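Long-range contacts in Hsp70/Hsp90 co-chaperone CNS1 (Saccharomyces cerevisiae, PDB 6HFM), which is a co-chaperone that binds Hsp90 and Hsp70 and stimulates the Hsp70 ATPase, this chain being its C-terminal domain: residues P56-F61 with E86-E91; L52-T57 with A138-I143; E44-Y49 with E66-T71. All blocks are in the same frame, centred on the assembly; numbering follows the deposited sequence.

All three contacts lie within the wheel domain and reach the same mixed sheet. Contact 3 pairs the two strands of the hairpin 47-55/60-68 near its open end, whereas contact 1 pins the turn at its other end to a loop; their centres are about 28 Å apart, on opposite sides of the chain's centre. Contact 2 lies between them, joining strand 47-55 to strand 139-145. It shares Pro56 and Thr57 with contact 1, and Phe88 CE1 of contact 1 packs 3.6 Å from Tyr55 CG of contact 2; it touches contact 3 through Leu139 CD1, 3.7 Å from Tyr49 CE1. The side chains of Leu139 and Tyr49 are each about 11 Å from the bound magnesium ion.

Contact 1 (P56-F61 with E86-E91); sequences PTQDEF and ERFKKE
Gln58 lays its side-chain amide against the backbone of Phe88-Lys90, fastening the turn of the hairpin 47-55/60-68 to the loop that follows helix 73-82. A G1 beta bulge, in which Asp59 and Glu60 both face Tyr55, shapes this end of the hairpin. The Gln58 chain bends at chi2 (-74°), which swings CD toward the loop. There OE1 accepts the N-H of Lys90 at 3.1 Å, in the carbonyl plane and on a lone pair, while NE2 gives a nearly straight but weak bond to Lys90 O. A water extends the grip: it accepts from Gln58 NE2 and Thr57 OG1 and donates to Glu91 O. The Gln58 and Phe88 side chains cross at about a right angle, with Gln58 CG 3.8 Å from Phe88 CD1; the Phe88 ring is also stacked with Phe96. An alanine in place of Gln58 would probably leave the N-H of Lys90 without this acceptor and open a gap beside the Phe88 ring. Lys90 runs past Gln58 in the opposite direction, its CD 3.7 Å from Gln58 O. Glu60 OE1 comes no nearer than 4.0 Å to Arg87 O, while Glu60 OE2 accepts from Phe61 N; the Arg87 guanidinium goes instead to Asp62 and the backbone oxygen of Val80. At the outer end of Lys90, NZ stands 3.5 Å from Asp59 CB and 4.4 Å from Asp59 OD1, beyond salt-bridge range.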
loop_
_atom_site.group_PDB
_atom_site.type_symbol
_atom_site.label_atom_id
_atom_site.label_comp_id
_atom_site.label_asym_id
_atom_site.label_seq_id
_atom_site.Cartn_x
_atom_site.Cartn_y
_atom_site.Cartn_z
ATOM N N PRO A 56 3.886 -11.975 -1.952
ATOM C CA PRO A 56 4.613 -12.858 -1.021
ATOM C C PRO A 56 4.694 -14.329 -1.445
ATOM O O PRO A 56 5.709 -14.983 -1.169
ATOM C CB PRO A 56 3.848 -12.696 0.304
ATOM C CG PRO A 56 2.523 -12.115 -0.066
ATOM C CD PRO A 56 2.760 -11.291 -1.291
ATOM N N THR A 57 3.668 -14.835 -2.132
ATOM C CA THR A 57 3.675 -16.232 -2.605
ATOM C C THR A 57 4.588 -16.458 -3.826
ATOM O O THR A 57 4.854 -17.610 -4.185
ATOM C CB THR A 57 2.250 -16.767 -2.908
ATOM O OG1 THR A 57 1.678 -16.077 -4.030
ATOM C CG2 THR A 57 1.338 -16.617 -1.692
ATOM N N GLN A 58 5.059 -15.376 -4.456
ATOM C CA GLN A 58 6.003 -15.442 -5.581
ATOM C C GLN A 58 7.417 -14.917 -5.262
ATOM O O GLN A 58 8.280 -14.924 -6.148
ATOM C CB GLN A 58 5.429 -14.661 -6.768
ATOM C CG GLN A 58 4.205 -15.300 -7.406
ATOM C CD GLN A 58 4.545 -16.526 -8.241
ATOM O OE1 GLN A 58 5.534 -16.538 -8.973
ATOM N NE2 GLN A 58 3.719 -17.562 -8.138
ATOM N N ASP A 59 7.657 -14.485 -4.020
ATOM C CA ASP A 59 8.924 -13.842 -3.613
ATOM C C ASP A 59 9.335 -12.721 -4.576
ATOM O O ASP A 59 10.439 -12.706 -5.125
ATOM C CB ASP A 59 10.052 -14.879 -3.458
ATOM C CG ASP A 59 11.289 -14.325 -2.736
ATOM O OD1 ASP A 59 12.347 -14.901 -2.879
ATOM O OD2 ASP A 59 11.172 -13.280 -2.042
ATOM N N GLU A 60 8.415 -11.792 -4.778
ATOM C CA GLU A 60 8.616 -10.691 -5.709
ATOM C C GLU A 60 7.889 -9.475 -5.180
ATOM O O GLU A 60 6.983 -9.605 -4.355
ATOM C CB GLU A 60 8.075 -11.081 -7.089
ATOM C CG GLU A 60 8.363 -10.107 -8.224
ATOM C CD GLU A 60 9.847 -9.890 -8.443
ATOM O OE1 GLU A 60 10.440 -10.645 -9.241
ATOM O OE2 GLU A 60 10.422 -8.986 -7.795
ATOM N N PHE A 61 8.309 -8.300 -5.638
ATOM C CA PHE A 61 7.567 -7.067 -5.385
ATOM C C PHE A 61 7.792 -6.050 -6.498
ATOM O O PHE A 61 8.783 -6.124 -7.231
ATOM C CB PHE A 61 7.889 -6.479 -3.991
ATOM C CG PHE A 61 9.229 -5.794 -3.884
ATOM C CD1 PHE A 61 9.316 -4.401 -3.865
ATOM C CD2 PHE A 61 10.398 -6.536 -3.756
ATOM C CE1 PHE A 61 10.546 -3.763 -3.748
ATOM C CE2 PHE A 61 11.633 -5.903 -3.638
ATOM C CZ PHE A 61 11.706 -4.517 -3.633
ATOM N N GLU A 86 5.883 -12.322 -16.877
ATOM C CA GLU A 86 7.006 -13.260 -16.849
ATOM C C GLU A 86 7.771 -13.256 -15.523
ATOM O O GLU A 86 8.416 -14.253 -15.198
ATOM C CB GLU A 86 7.978 -12.992 -18.011
ATOM C CG GLU A 86 7.381 -13.142 -19.410
ATOM C CD GLU A 86 6.855 -14.538 -19.719
ATOM O OE1 GLU A 86 7.235 -15.513 -19.031
ATOM O OE2 GLU A 86 6.055 -14.662 -20.672
ATOM N N ARG A 87 7.690 -12.163 -14.757
ATOM C CA ARG A 87 8.382 -12.082 -13.463
ATOM C C ARG A 87 7.880 -13.097 -12.422
ATOM O O ARG A 87 8.635 -13.461 -11.518
ATOM C CB ARG A 87 8.376 -10.650 -12.900
ATOM C CG ARG A 87 7.062 -10.147 -12.322
ATOM C CD ARG A 87 7.134 -8.632 -12.150
ATOM N NE ARG A 87 5.888 -8.024 -11.687
ATOM C CZ ARG A 87 4.762 -7.926 -12.399
ATOM N NH1 ARG A 87 4.669 -8.420 -13.639
ATOM N NH2 ARG A 87 3.699 -7.336 -11.859
ATOM N N PHE A 88 6.627 -13.549 -12.547
ATOM C CA PHE A 88 6.098 -14.611 -11.684
ATOM C C PHE A 88 6.523 -15.955 -12.257
ATOM O O PHE A 88 6.115 -16.309 -13.364
ATOM C CB PHE A 88 4.569 -14.545 -11.577
ATOM C CG PHE A 88 4.042 -13.208 -11.126
ATOM C CD1 PHE A 88 4.607 -12.545 -10.040
ATOM C CD2 PHE A 88 2.964 -12.617 -11.781
ATOM C CE1 PHE A 88 4.120 -11.315 -9.630
ATOM C CE2 PHE A 88 2.470 -11.386 -11.369
ATOM C CZ PHE A 88 3.050 -10.736 -10.291
ATOM N N LYS A 89 7.343 -16.688 -11.504
ATOM C CA LYS A 89 7.980 -17.916 -11.998
ATOM C C LYS A 89 7.806 -19.124 -11.074
ATOM O O LYS A 89 8.547 -20.102 -11.188
ATOM C CB LYS A 89 9.470 -17.651 -12.236
ATOM C CG LYS A 89 9.729 -16.521 -13.213
ATOM C CD LYS A 89 11.209 -16.355 -13.485
ATOM C CE LYS A 89 11.493 -15.022 -14.143
ATOM N NZ LYS A 89 11.535 -13.916 -13.143
ATOM N N LYS A 90 6.810 -19.072 -10.189
ATOM C CA LYS A 90 6.558 -20.144 -9.226
ATOM C C LYS A 90 5.167 -20.719 -9.399
ATOM O O LYS A 90 4.337 -20.149 -10.116
ATOM C CB LYS A 90 6.698 -19.619 -7.804
ATOM C CG LYS A 90 8.065 -19.042 -7.508
ATOM C CD LYS A 90 8.209 -18.670 -6.044
ATOM C CE LYS A 90 9.610 -18.982 -5.548
ATOM N NZ LYS A 90 9.878 -18.308 -4.255
ATOM N N GLU A 91 4.936 -21.851 -8.728
ATOM C CA GLU A 91 3.619 -22.495 -8.655
ATOM C C GLU A 91 2.532 -21.483 -8.317
ATOM O O GLU A 91 2.661 -20.724 -7.356
ATOM C CB GLU A 91 3.601 -23.621 -7.605
ATOM C CG GLU A 91 3.931 -25.001 -8.156
ATOM C CD GLU A 91 4.093 -26.055 -7.073
ATOM O OE1 GLU A 91 3.403 -25.972 -6.034
ATOM O OE2 GLU A 91 4.914 -26.977 -7.264
HETATM O O HOH W 1 1.623 -17.964 -6.004
HETATM O O HOH W 2 8.716 -15.327 -8.974
#

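Contact 2 (L52-T57 with A138-I143); sequences LIMYPT and ALKIYI
Ile53, Ile141 and Ile143 form the apolar centre of this parallel strand pair in the mixed sheet of the wheel domain, on the face covered by helix 73-82 through Leu76 and Val80. Ile53 and Ile141 lie side by side, CG1 to CG1 at 3.9 Å. Ile53 CG2, anti to the backbone N, presses on Ile143 CD1 at 3.4 Å, a close fit for two methyl groups. Beside them Tyr55 CE1 packs 3.8 Å from Ile143 CB, and its hydroxyl is bound by Asp62. On the other face Met54 and Tyr142 run alongside each other, with Met54 CB 3.6 Å from Tyr142 CD1; Trp152 and Trp156 also meet the Tyr142 ring. Between the two faces the backbones are joined by four hydrogen bonds: Leu52 N to Leu139 O, Ile141 N to Leu52 O, Met54 N to Ile141 O and Ile143 N to Met54 O. The polar edge begins at Lys140, whose NZ donates to Tyr142 OH at 2.7 Å and forms a salt bridge with Glu106. Beyond the Ile143 N bond, a water bridges the two backbones, accepting from Thr57 N at 3.0 Å and donating to Ile143 O at 2.8 Å.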
loop_
_atom_site.group_PDB
_atom_site.type_symbol
_atom_site.label_atom_id
_atom_site.label_comp_id
_atom_site.label_asym_id
_atom_site.label_seq_id
_atom_site.Cartn_x
_atom_site.Cartn_y
_atom_site.Cartn_z
ATOM N N LEU A 52 4.619 0.246 -2.551
ATOM C CA LEU A 52 5.264 -1.058 -2.604
ATOM C C LEU A 52 4.169 -2.101 -2.786
ATOM O O LEU A 52 3.222 -2.153 -1.996
ATOM C CB LEU A 52 6.041 -1.331 -1.314
ATOM C CG LEU A 52 7.286 -0.479 -1.090
ATOM C CD1 LEU A 52 7.808 -0.656 0.328
ATOM C CD2 LEU A 52 8.378 -0.829 -2.091
ATOM N N ILE A 53 4.291 -2.922 -3.832
ATOM C CA ILE A 53 3.304 -3.959 -4.129
ATOM C C ILE A 53 4.001 -5.301 -3.946
ATOM O O ILE A 53 4.871 -5.662 -4.731
ATOM C CB ILE A 53 2.702 -3.809 -5.549
ATOM C CG1 ILE A 53 2.080 -2.409 -5.720
ATOM C CG2 ILE A 53 1.644 -4.874 -5.810
ATOM C CD1 ILE A 53 2.964 -1.438 -6.463
ATOM N N MET A 54 3.617 -6.019 -2.893
ATOM C CA MET A 54 4.261 -7.271 -2.503
ATOM C C MET A 54 3.494 -8.456 -3.081
ATOM O O MET A 54 2.264 -8.482 -3.038
ATOM C CB MET A 54 4.294 -7.410 -0.974
ATOM C CG MET A 54 4.748 -6.175 -0.205
ATOM S SD MET A 54 6.351 -5.537 -0.720
ATOM C CE MET A 54 7.423 -6.899 -0.271
ATOM N N TYR A 55 4.230 -9.433 -3.613
ATOM C CA TYR A 55 3.667 -10.711 -4.054
ATOM C C TYR A 55 4.334 -11.803 -3.212
ATOM O O TYR A 55 5.258 -12.475 -3.684
ATOM C CB TYR A 55 3.924 -10.931 -5.551
ATOM C CG TYR A 55 3.528 -9.770 -6.436
ATOM C CD1 TYR A 55 2.198 -9.575 -6.819
ATOM C CD2 TYR A 55 4.482 -8.865 -6.900
ATOM C CE1 TYR A 55 1.832 -8.516 -7.636
ATOM C CE2 TYR A 55 4.125 -7.808 -7.721
ATOM C CZ TYR A 55 2.799 -7.632 -8.082
ATOM O OH TYR A 55 2.439 -6.576 -8.887
ATOM N N PRO A 56 3.886 -11.975 -1.952
ATOM C CA PRO A 56 4.613 -12.858 -1.021
ATOM C C PRO A 56 4.694 -14.329 -1.445
ATOM O O PRO A 56 5.709 -14.983 -1.169
ATOM C CB PRO A 56 3.848 -12.696 0.304
ATOM C CG PRO A 56 2.523 -12.115 -0.066
ATOM C CD PRO A 56 2.760 -11.291 -1.291
ATOM N N THR A 57 3.668 -14.835 -2.132
ATOM C CA THR A 57 3.675 -16.232 -2.605
ATOM C C THR A 57 4.588 -16.458 -3.826
ATOM O O THR A 57 4.854 -17.610 -4.185
ATOM C CB THR A 57 2.250 -16.767 -2.908
ATOM O OG1 THR A 57 1.678 -16.077 -4.030
ATOM C CG2 THR A 57 1.338 -16.617 -1.692
ATOM N N ALA A 138 4.477 5.803 2.398
ATOM C CA ALA A 138 4.178 5.086 1.160
ATOM C C ALA A 138 3.132 4.002 1.397
ATOM O O ALA A 138 3.003 3.466 2.505
ATOM C CB ALA A 138 5.446 4.478 0.577
ATOM N N LEU A 139 2.367 3.685 0.356
ATOM C CA LEU A 139 1.454 2.547 0.400
ATOM C C LEU A 139 2.254 1.250 0.462
ATOM O O LEU A 139 3.350 1.163 -0.090
ATOM C CB LEU A 139 0.551 2.512 -0.841
ATOM C CG LEU A 139 -0.448 3.653 -0.999
ATOM C CD1 LEU A 139 -1.036 3.644 -2.404
ATOM C CD2 LEU A 139 -1.533 3.569 0.071
ATOM N N LYS A 140 1.705 0.266 1.161
ATOM C CA LYS A 140 2.205 -1.108 1.122
ATOM C C LYS A 140 0.992 -2.025 0.976
ATOM O O LYS A 140 0.104 -2.021 1.826
ATOM C CB LYS A 140 2.999 -1.441 2.389
ATOM C CG LYS A 140 3.545 -2.866 2.439
ATOM C CD LYS A 140 4.596 -3.060 3.530
ATOM C CE LYS A 140 4.078 -2.803 4.944
ATOM N NZ LYS A 140 2.980 -3.694 5.429
ATOM N N ILE A 141 0.945 -2.773 -0.124
ATOM C CA ILE A 141 -0.163 -3.699 -0.392
ATOM C C ILE A 141 0.406 -5.082 -0.693
ATOM O O ILE A 141 1.550 -5.210 -1.154
ATOM C CB ILE A 141 -1.115 -3.195 -1.522
ATOM C CG1 ILE A 141 -0.484 -3.276 -2.912
ATOM C CG2 ILE A 141 -1.572 -1.770 -1.233
ATOM C CD1 ILE A 141 -1.478 -3.077 -4.040
ATOM N N TYR A 142 -0.400 -6.101 -0.408
ATOM C CA TYR A 142 -0.058 -7.495 -0.674
ATOM C C TYR A 142 -1.068 -8.046 -1.666
ATOM O O TYR A 142 -2.268 -8.035 -1.400
ATOM C CB TYR A 142 -0.082 -8.319 0.627
ATOM C CG TYR A 142 0.860 -7.794 1.694
ATOM C CD1 TYR A 142 2.169 -8.259 1.792
ATOM C CD2 TYR A 142 0.449 -6.796 2.584
ATOM C CE1 TYR A 142 3.045 -7.763 2.757
ATOM C CE2 TYR A 142 1.309 -6.299 3.554
ATOM C CZ TYR A 142 2.606 -6.776 3.635
ATOM O OH TYR A 142 3.450 -6.265 4.595
ATOM N N ILE A 143 -0.582 -8.524 -2.813
ATOM C CA ILE A 143 -1.443 -9.129 -3.829
ATOM C C ILE A 143 -1.262 -10.643 -3.743
ATOM O O ILE A 143 -0.158 -11.157 -3.946
ATOM C CB ILE A 143 -1.144 -8.553 -5.234
ATOM C CG1 ILE A 143 -1.605 -7.088 -5.279
ATOM C CG2 ILE A 143 -1.839 -9.367 -6.321
ATOM C CD1 ILE A 143 -1.331 -6.351 -6.577
HETATM O O HOH W 3 1.579 -13.374 -3.627
#

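Contact 3 (E44-Y49 with E66-T71); sequences ESQLIY and EVSELT
Tyr49 and Glu69 cross at about a right angle near the open end of the antiparallel hairpin 47-55/60-68, with ring and carboxylate planes 85° apart. The phenol oxygen Tyr49 OH comes 3.2 Å from Glu69 CB. Glu69 CG sits between its backbone N and carbonyl carbon (chi1 69°), and the chain beyond is extended, which carries the acid alongside Leu47. There Glu69 OE2 accepts the N-H of Leu47 at 3.0 Å, met from well above the carboxylate plane, and Glu69 CD packs 3.6 Å from Leu47 CB. The backbone completes a reciprocal link, since Glu69 N donates to Leu47 O. Two residues along, Tyr49 and Val67 form a hydrogen-bonded pair, exchanging N-H to O bonds in both directions. Ile48 and Ser68 form the non-hydrogen-bonded pair between, and Ile48 CG2 leans obliquely on Glu66 CB at 3.6 Å; the acid of Glu66 goes on to a salt bridge with Arg36.

Gln46 crosses Leu70 at about a right angle, with its CG 3.6 Å from Leu70 CD1. Its amide oxygen OE1 accepts the proton of Ser68 OG at 2.7 Å. The same Ser68 OG accepts from Leu70 N, an ST turn at the start of the type I turn Ser68-Thr71, so this hydroxyl links the turn to Gln46. Water also enters the junction, bridging Tyr49 OH and Glu69 OE1, while a second water lies 2.8 Å from Glu69 OE2. With Arg16 forming a salt bridge to OE1 and the Leu47 N-H on OE2, the largely buried carboxylate of Glu69 is probably stabilised as the anion.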
loop_
_atom_site.group_PDB
_atom_site.type_symbol
_atom_site.label_atom_id
_atom_site.label_comp_id
_atom_site.label_asym_id
_atom_site.label_seq_id
_atom_site.Cartn_x
_atom_site.Cartn_y
_atom_site.Cartn_z
ATOM N N GLU A 44 -6.698 20.551 -1.102
ATOM C CA GLU A 44 -7.704 19.771 -1.847
ATOM C C GLU A 44 -7.163 19.023 -3.045
ATOM O O GLU A 44 -7.844 18.138 -3.565
ATOM C CB GLU A 44 -8.787 20.682 -2.447
ATOM C CG GLU A 44 -9.825 21.238 -1.512
ATOM C CD GLU A 44 -11.050 21.700 -2.288
ATOM O OE1 GLU A 44 -10.900 22.247 -3.416
ATOM O OE2 GLU A 44 -12.161 21.489 -1.784
ATOM N N SER A 45 -5.992 19.426 -3.539
ATOM C CA SER A 45 -5.403 18.764 -4.700
ATOM C C SER A 45 -5.028 17.334 -4.329
ATOM O O SER A 45 -5.017 16.965 -3.149
ATOM C CB SER A 45 -4.201 19.546 -5.242
ATOM O OG SER A 45 -3.099 19.549 -4.360
ATOM N N GLN A 46 -4.747 16.521 -5.340
ATOM C CA GLN A 46 -4.509 15.097 -5.112
ATOM C C GLN A 46 -3.191 14.866 -4.382
ATOM O O GLN A 46 -2.141 15.329 -4.821
ATOM C CB GLN A 46 -4.522 14.320 -6.428
ATOM C CG GLN A 46 -5.872 14.340 -7.122
ATOM C CD GLN A 46 -5.834 13.743 -8.516
ATOM O OE1 GLN A 46 -5.205 12.707 -8.750
ATOM N NE2 GLN A 46 -6.525 14.393 -9.453
ATOM N N LEU A 47 -3.274 14.182 -3.245
ATOM C CA LEU A 47 -2.103 13.657 -2.551
ATOM C C LEU A 47 -1.540 12.479 -3.343
ATOM O O LEU A 47 -2.280 11.579 -3.743
ATOM C CB LEU A 47 -2.477 13.224 -1.136
ATOM C CG LEU A 47 -1.345 12.760 -0.217
ATOM C CD1 LEU A 47 -0.307 13.846 0.015
ATOM C CD2 LEU A 47 -1.908 12.274 1.112
ATOM N N ILE A 48 -0.227 12.501 -3.565
ATOM C CA ILE A 48 0.468 11.502 -4.379
ATOM C C ILE A 48 1.548 10.858 -3.506
ATOM O O ILE A 48 2.384 11.569 -2.940
ATOM C CB ILE A 48 1.111 12.158 -5.616
ATOM C CG1 ILE A 48 0.034 12.787 -6.510
ATOM C CG2 ILE A 48 1.899 11.139 -6.427
ATOM C CD1 ILE A 48 0.560 13.809 -7.496
ATOM N N TYR A 49 1.531 9.527 -3.409
ATOM C CA TYR A 49 2.527 8.782 -2.621
ATOM C C TYR A 49 3.048 7.571 -3.398
ATOM O O TYR A 49 2.375 7.090 -4.310
ATOM C CB TYR A 49 1.985 8.347 -1.245
ATOM C CG TYR A 49 0.475 8.214 -1.095
ATOM C CD1 TYR A 49 -0.257 7.353 -1.901
ATOM C CD2 TYR A 49 -0.216 8.931 -0.103
ATOM C CE1 TYR A 49 -1.633 7.229 -1.763
ATOM C CE2 TYR A 49 -1.589 8.804 0.048
ATOM C CZ TYR A 49 -2.295 7.953 -0.783
ATOM O OH TYR A 49 -3.657 7.818 -0.633
ATOM N N GLU A 66 4.745 6.935 -8.031
ATOM C CA GLU A 66 3.634 7.874 -7.817
ATOM C C GLU A 66 2.277 7.203 -8.023
ATOM O O GLU A 66 1.978 6.699 -9.111
ATOM C CB GLU A 66 3.750 9.058 -8.779
ATOM C CG GLU A 66 4.962 9.936 -8.529
ATOM C CD GLU A 66 4.993 11.175 -9.406
ATOM O OE1 GLU A 66 4.242 11.243 -10.405
ATOM O OE2 GLU A 66 5.769 12.096 -9.077
ATOM N N VAL A 67 1.469 7.196 -6.963
ATOM C CA VAL A 67 0.082 6.743 -7.002
ATOM C C VAL A 67 -0.775 7.835 -6.376
ATOM O O VAL A 67 -0.537 8.227 -5.238
ATOM C CB VAL A 67 -0.105 5.435 -6.195
ATOM C CG1 VAL A 67 -1.568 5.002 -6.175
ATOM C CG2 VAL A 67 0.770 4.324 -6.769
ATOM N N SER A 68 -1.772 8.319 -7.117
ATOM C CA SER A 68 -2.720 9.293 -6.571
ATOM C C SER A 68 -3.662 8.636 -5.573
ATOM O O SER A 68 -4.115 7.513 -5.788
ATOM C CB SER A 68 -3.567 9.918 -7.683
ATOM O OG SER A 68 -4.652 10.645 -7.127
ATOM N N GLU A 69 -4.000 9.373 -4.512
ATOM C CA GLU A 69 -5.008 8.935 -3.534
ATOM C C GLU A 69 -6.393 8.639 -4.139
ATOM O O GLU A 69 -7.169 7.896 -3.554
ATOM C CB GLU A 69 -5.168 9.984 -2.428
ATOM C CG GLU A 69 -5.817 11.279 -2.891
ATOM C CD GLU A 69 -5.889 12.336 -1.816
ATOM O OE1 GLU A 69 -5.853 11.997 -0.613
ATOM O OE2 GLU A 69 -5.971 13.531 -2.183
ATOM N N LEU A 70 -6.713 9.253 -5.280
ATOM C CA LEU A 70 -7.986 8.991 -5.965
ATOM C C LEU A 70 -7.994 7.711 -6.808
ATOM O O LEU A 70 -9.044 7.329 -7.339
ATOM C CB LEU A 70 -8.379 10.192 -6.833
ATOM C CG LEU A 70 -8.571 11.526 -6.104
ATOM C CD1 LEU A 70 -9.016 12.574 -7.109
ATOM C CD2 LEU A 70 -9.580 11.427 -4.969
ATOM N N THR A 71 -6.840 7.059 -6.944
ATOM C CA THR A 71 -6.745 5.748 -7.594
ATOM C C THR A 71 -7.498 4.698 -6.768
ATOM O O THR A 71 -7.380 4.678 -5.535
ATOM C CB THR A 71 -5.271 5.306 -7.724
ATOM O OG1 THR A 71 -4.495 6.349 -8.321
ATOM C CG2 THR A 71 -5.138 4.054 -8.583
HETATM O O HOH W 4 -7.768 14.999 -3.707
HETATM O O HOH W 5 -5.009 9.869 1.044
#